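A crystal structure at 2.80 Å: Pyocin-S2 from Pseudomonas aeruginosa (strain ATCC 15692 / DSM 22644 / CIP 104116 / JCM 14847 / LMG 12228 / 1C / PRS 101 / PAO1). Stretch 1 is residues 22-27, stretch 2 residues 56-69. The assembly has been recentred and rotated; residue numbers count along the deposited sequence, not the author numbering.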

# COMPACT_ATOMS: atom_id res chain seq x y z
N ASP C 22 21.00 -26.61 32.67
CA ASP C 22 20.14 -25.94 33.66
C ASP C 22 19.05 -26.86 34.21
O ASP C 22 18.51 -27.65 33.43
CB ASP C 22 19.52 -24.66 33.07
CG ASP C 22 20.45 -23.46 32.95
OD1 ASP C 22 21.63 -23.56 33.39
OD2 ASP C 22 20.00 -22.41 32.44
N ILE C 23 18.73 -26.77 35.54
CA ILE C 23 17.72 -27.59 36.23
C ILE C 23 16.37 -27.62 35.46
O ILE C 23 15.79 -28.69 35.29
CB ILE C 23 17.56 -27.24 37.74
CG1 ILE C 23 16.91 -28.40 38.53
CG2 ILE C 23 16.86 -25.90 37.99
CD1 ILE C 23 17.38 -28.56 39.96
N ILE C 24 15.94 -26.45 34.93
CA ILE C 24 14.75 -26.30 34.10
C ILE C 24 15.27 -25.92 32.70
O ILE C 24 15.84 -24.84 32.52
CB ILE C 24 13.76 -25.27 34.69
CG1 ILE C 24 13.36 -25.66 36.13
CG2 ILE C 24 12.53 -25.14 33.79
CD1 ILE C 24 13.06 -24.52 37.04
N GLN C 25 15.11 -26.84 31.72
CA GLN C 25 15.59 -26.66 30.34
C GLN C 25 14.48 -26.52 29.29
O GLN C 25 13.52 -27.30 29.31
CB GLN C 25 16.54 -27.83 29.97
CG GLN C 25 17.23 -27.69 28.61
CD GLN C 25 18.27 -28.74 28.33
OE1 GLN C 25 18.59 -29.57 29.19
NE2 GLN C 25 18.76 -28.77 27.09
N TYR C 26 14.63 -25.54 28.35
CA TYR C 26 13.74 -25.35 27.20
C TYR C 26 14.49 -25.80 25.94
O TYR C 26 15.54 -25.25 25.63
CB TYR C 26 13.23 -23.89 27.04
CG TYR C 26 12.25 -23.76 25.89
CD1 TYR C 26 10.93 -24.19 26.02
CD2 TYR C 26 12.66 -23.28 24.65
CE1 TYR C 26 10.04 -24.13 24.95
CE2 TYR C 26 11.78 -23.23 23.57
CZ TYR C 26 10.47 -23.65 23.72
OH TYR C 26 9.58 -23.59 22.67
N ILE C 27 13.92 -26.77 25.23
CA ILE C 27 14.52 -27.27 24.00
C ILE C 27 13.64 -26.85 22.83
O ILE C 27 12.45 -27.12 22.81
CB ILE C 27 14.63 -28.81 23.99
CG1 ILE C 27 15.19 -29.31 25.32
CG2 ILE C 27 15.50 -29.27 22.83
CD1 ILE C 27 14.19 -29.23 26.46
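Stretch 2 (56-69) KLRSTLDKSHSELK

Stretch 2 is helical from Lys 56 to Lys 69, an inner segment of a longer helix, and it lies nearly antiparallel to the short strand Ile 24 to Tyr 26: the N-to-C directions differ by 166°, and the axes come no closer than 10.2 Å. The two backbones are nearest in register at Ile 24 and His 65, whose CA atoms are 7.6 Å apart. Because the two segments run in opposite senses, Leu 57, early in the stretch, meets Tyr 26, while Leu 68, near its end, meets Ile 23 and Ile 24. Alternation along the strand sends the CA-to-CB bonds of Ile 24 and Tyr 26 toward the helix and that of Gln 25 away; the CA-to-CB bond of Ile 23, just ahead of the strand, also points toward the helix. Ile 24 is the main bump, with the largest covered area of any residue here. Its two ends lodge among three helix residues: CG2 lies 4.3 Å from CD1 of Leu 61, whereas CD1 lies 4.2 Å from CD2 of Leu 68 and 4.3 Å from CA of His 65, close to the helix backbone itself. The CA-to-CB bond of Leu 61 points sideways relative to the strand segment, but the end of its side chain comes nearer. The His 65 ring offers its edge to CD1 of Ile 24. Leu 68 also touches Ile 23, CD2 to CG1 at 4.3 Å, so that one methyl serves both isoleucines. At the other end comes the closest contact: CD2 of Leu 57 sits at the edge of the Tyr 26 ring, near its plane, 3.8 Å from CE1 of Tyr 26. No hydrogen bond crosses between the stretches; apolar packing joins them, burying 322 Å² in all. Off this contact, Arg 58 and Asp 62 form a salt bridge one helical turn apart, NE of Arg 58 to OD1 of Asp 62 at 3.0 Å.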

# COMPACT_ATOMS: atom_id res chain seq x y z
N LYS C 56 0.15 -21.50 26.50
CA LYS C 56 0.33 -22.97 26.60
C LYS C 56 1.68 -23.32 27.24
O LYS C 56 1.73 -24.09 28.21
CB LYS C 56 0.21 -23.66 25.23
CG LYS C 56 -1.23 -23.84 24.77
CD LYS C 56 -1.33 -24.84 23.63
CE LYS C 56 -2.45 -24.47 22.68
NZ LYS C 56 -2.39 -25.24 21.41
N LEU C 57 2.77 -22.76 26.70
CA LEU C 57 4.12 -23.04 27.19
C LEU C 57 4.44 -22.41 28.54
O LEU C 57 5.09 -23.06 29.37
CB LEU C 57 5.17 -22.65 26.15
CG LEU C 57 5.37 -23.65 25.01
CD1 LEU C 57 5.82 -22.94 23.77
CD2 LEU C 57 6.34 -24.74 25.40
N ARG C 58 3.99 -21.16 28.76
CA ARG C 58 4.21 -20.42 30.01
C ARG C 58 3.66 -21.16 31.20
O ARG C 58 4.38 -21.27 32.19
CB ARG C 58 3.69 -18.96 29.93
CG ARG C 58 3.91 -18.09 31.19
CD ARG C 58 5.33 -17.57 31.38
NE ARG C 58 5.54 -17.05 32.73
CZ ARG C 58 5.81 -15.78 33.03
NH1 ARG C 58 5.91 -14.87 32.07
NH2 ARG C 58 5.99 -15.42 34.29
N SER C 59 2.43 -21.73 31.13
CA SER C 59 1.86 -22.51 32.25
C SER C 59 2.70 -23.77 32.63
O SER C 59 3.04 -23.93 33.81
CB SER C 59 0.41 -22.88 31.98
OG SER C 59 0.24 -23.30 30.64
N THR C 60 3.11 -24.59 31.62
CA THR C 60 3.94 -25.80 31.78
C THR C 60 5.34 -25.54 32.34
O THR C 60 5.95 -26.46 32.88
CB THR C 60 4.05 -26.57 30.48
OG1 THR C 60 4.20 -25.63 29.42
CG2 THR C 60 2.83 -27.44 30.21
N LEU C 61 5.83 -24.31 32.18
CA LEU C 61 7.13 -23.84 32.65
C LEU C 61 6.99 -23.26 34.08
O LEU C 61 7.87 -23.47 34.92
CB LEU C 61 7.61 -22.77 31.68
CG LEU C 61 9.07 -22.35 31.73
CD1 LEU C 61 9.94 -23.29 30.91
CD2 LEU C 61 9.22 -20.95 31.15
N ASP C 62 5.86 -22.56 34.35
CA ASP C 62 5.54 -21.96 35.66
C ASP C 62 5.16 -23.01 36.70
O ASP C 62 5.53 -22.88 37.86
CB ASP C 62 4.38 -20.94 35.54
CG ASP C 62 4.70 -19.67 34.80
OD1 ASP C 62 5.89 -19.46 34.47
OD2 ASP C 62 3.76 -18.90 34.51
N LYS C 63 4.37 -24.03 36.27
CA LYS C 63 3.89 -25.14 37.10
C LYS C 63 4.99 -26.19 37.31
O LYS C 63 4.87 -27.03 38.20
CB LYS C 63 2.58 -25.73 36.56
CG LYS C 63 1.46 -24.67 36.53
CD LYS C 63 0.25 -25.05 35.68
CE LYS C 63 -0.91 -25.52 36.53
NZ LYS C 63 -1.34 -24.49 37.53
N SER C 64 6.07 -26.09 36.53
CA SER C 64 7.25 -26.93 36.68
C SER C 64 8.19 -26.28 37.68
O SER C 64 8.86 -26.99 38.43
CB SER C 64 7.95 -27.15 35.35
OG SER C 64 7.24 -28.12 34.59
N HIS C 65 8.23 -24.95 37.71
CA HIS C 65 9.05 -24.20 38.67
C HIS C 65 8.47 -24.30 40.10
O HIS C 65 9.21 -24.53 41.05
CB HIS C 65 9.23 -22.73 38.19
CG HIS C 65 9.69 -21.75 39.24
ND1 HIS C 65 10.96 -21.82 39.81
CD2 HIS C 65 9.04 -20.70 39.78
CE1 HIS C 65 11.02 -20.83 40.68
NE2 HIS C 65 9.89 -20.12 40.69
N SER C 66 7.15 -24.05 40.27
CA SER C 66 6.48 -24.05 41.58
C SER C 66 6.32 -25.45 42.18
O SER C 66 6.26 -25.56 43.41
CB SER C 66 5.13 -23.33 41.53
OG SER C 66 4.46 -23.55 40.30
N GLU C 67 6.27 -26.51 41.35
CA GLU C 67 6.19 -27.90 41.82
C GLU C 67 7.51 -28.28 42.53
O GLU C 67 7.52 -29.07 43.49
CB GLU C 67 5.89 -28.86 40.64
CG GLU C 67 5.70 -30.33 41.01
CD GLU C 67 5.36 -31.33 39.92
OE1 GLU C 67 5.28 -30.93 38.73
OE2 GLU C 67 5.17 -32.53 40.26
N LEU C 68 8.61 -27.69 42.04
CA LEU C 68 9.99 -27.88 42.46
C LEU C 68 10.35 -27.02 43.69
O LEU C 68 11.02 -27.53 44.59
CB LEU C 68 10.89 -27.60 41.25
CG LEU C 68 12.37 -27.85 41.37
CD1 LEU C 68 12.69 -29.34 41.55
CD2 LEU C 68 13.08 -27.31 40.15
N LYS C 69 9.87 -25.79 43.74
CA LYS C 69 10.07 -24.95 44.92
C LYS C 69 9.32 -25.55 46.12
O LYS C 69 9.81 -25.55 47.24
CB LYS C 69 9.65 -23.51 44.66
CG LYS C 69 10.51 -22.49 45.40
CD LYS C 69 10.20 -21.07 44.97
CE LYS C 69 8.92 -20.55 45.61
NZ LYS C 69 8.76 -19.09 45.42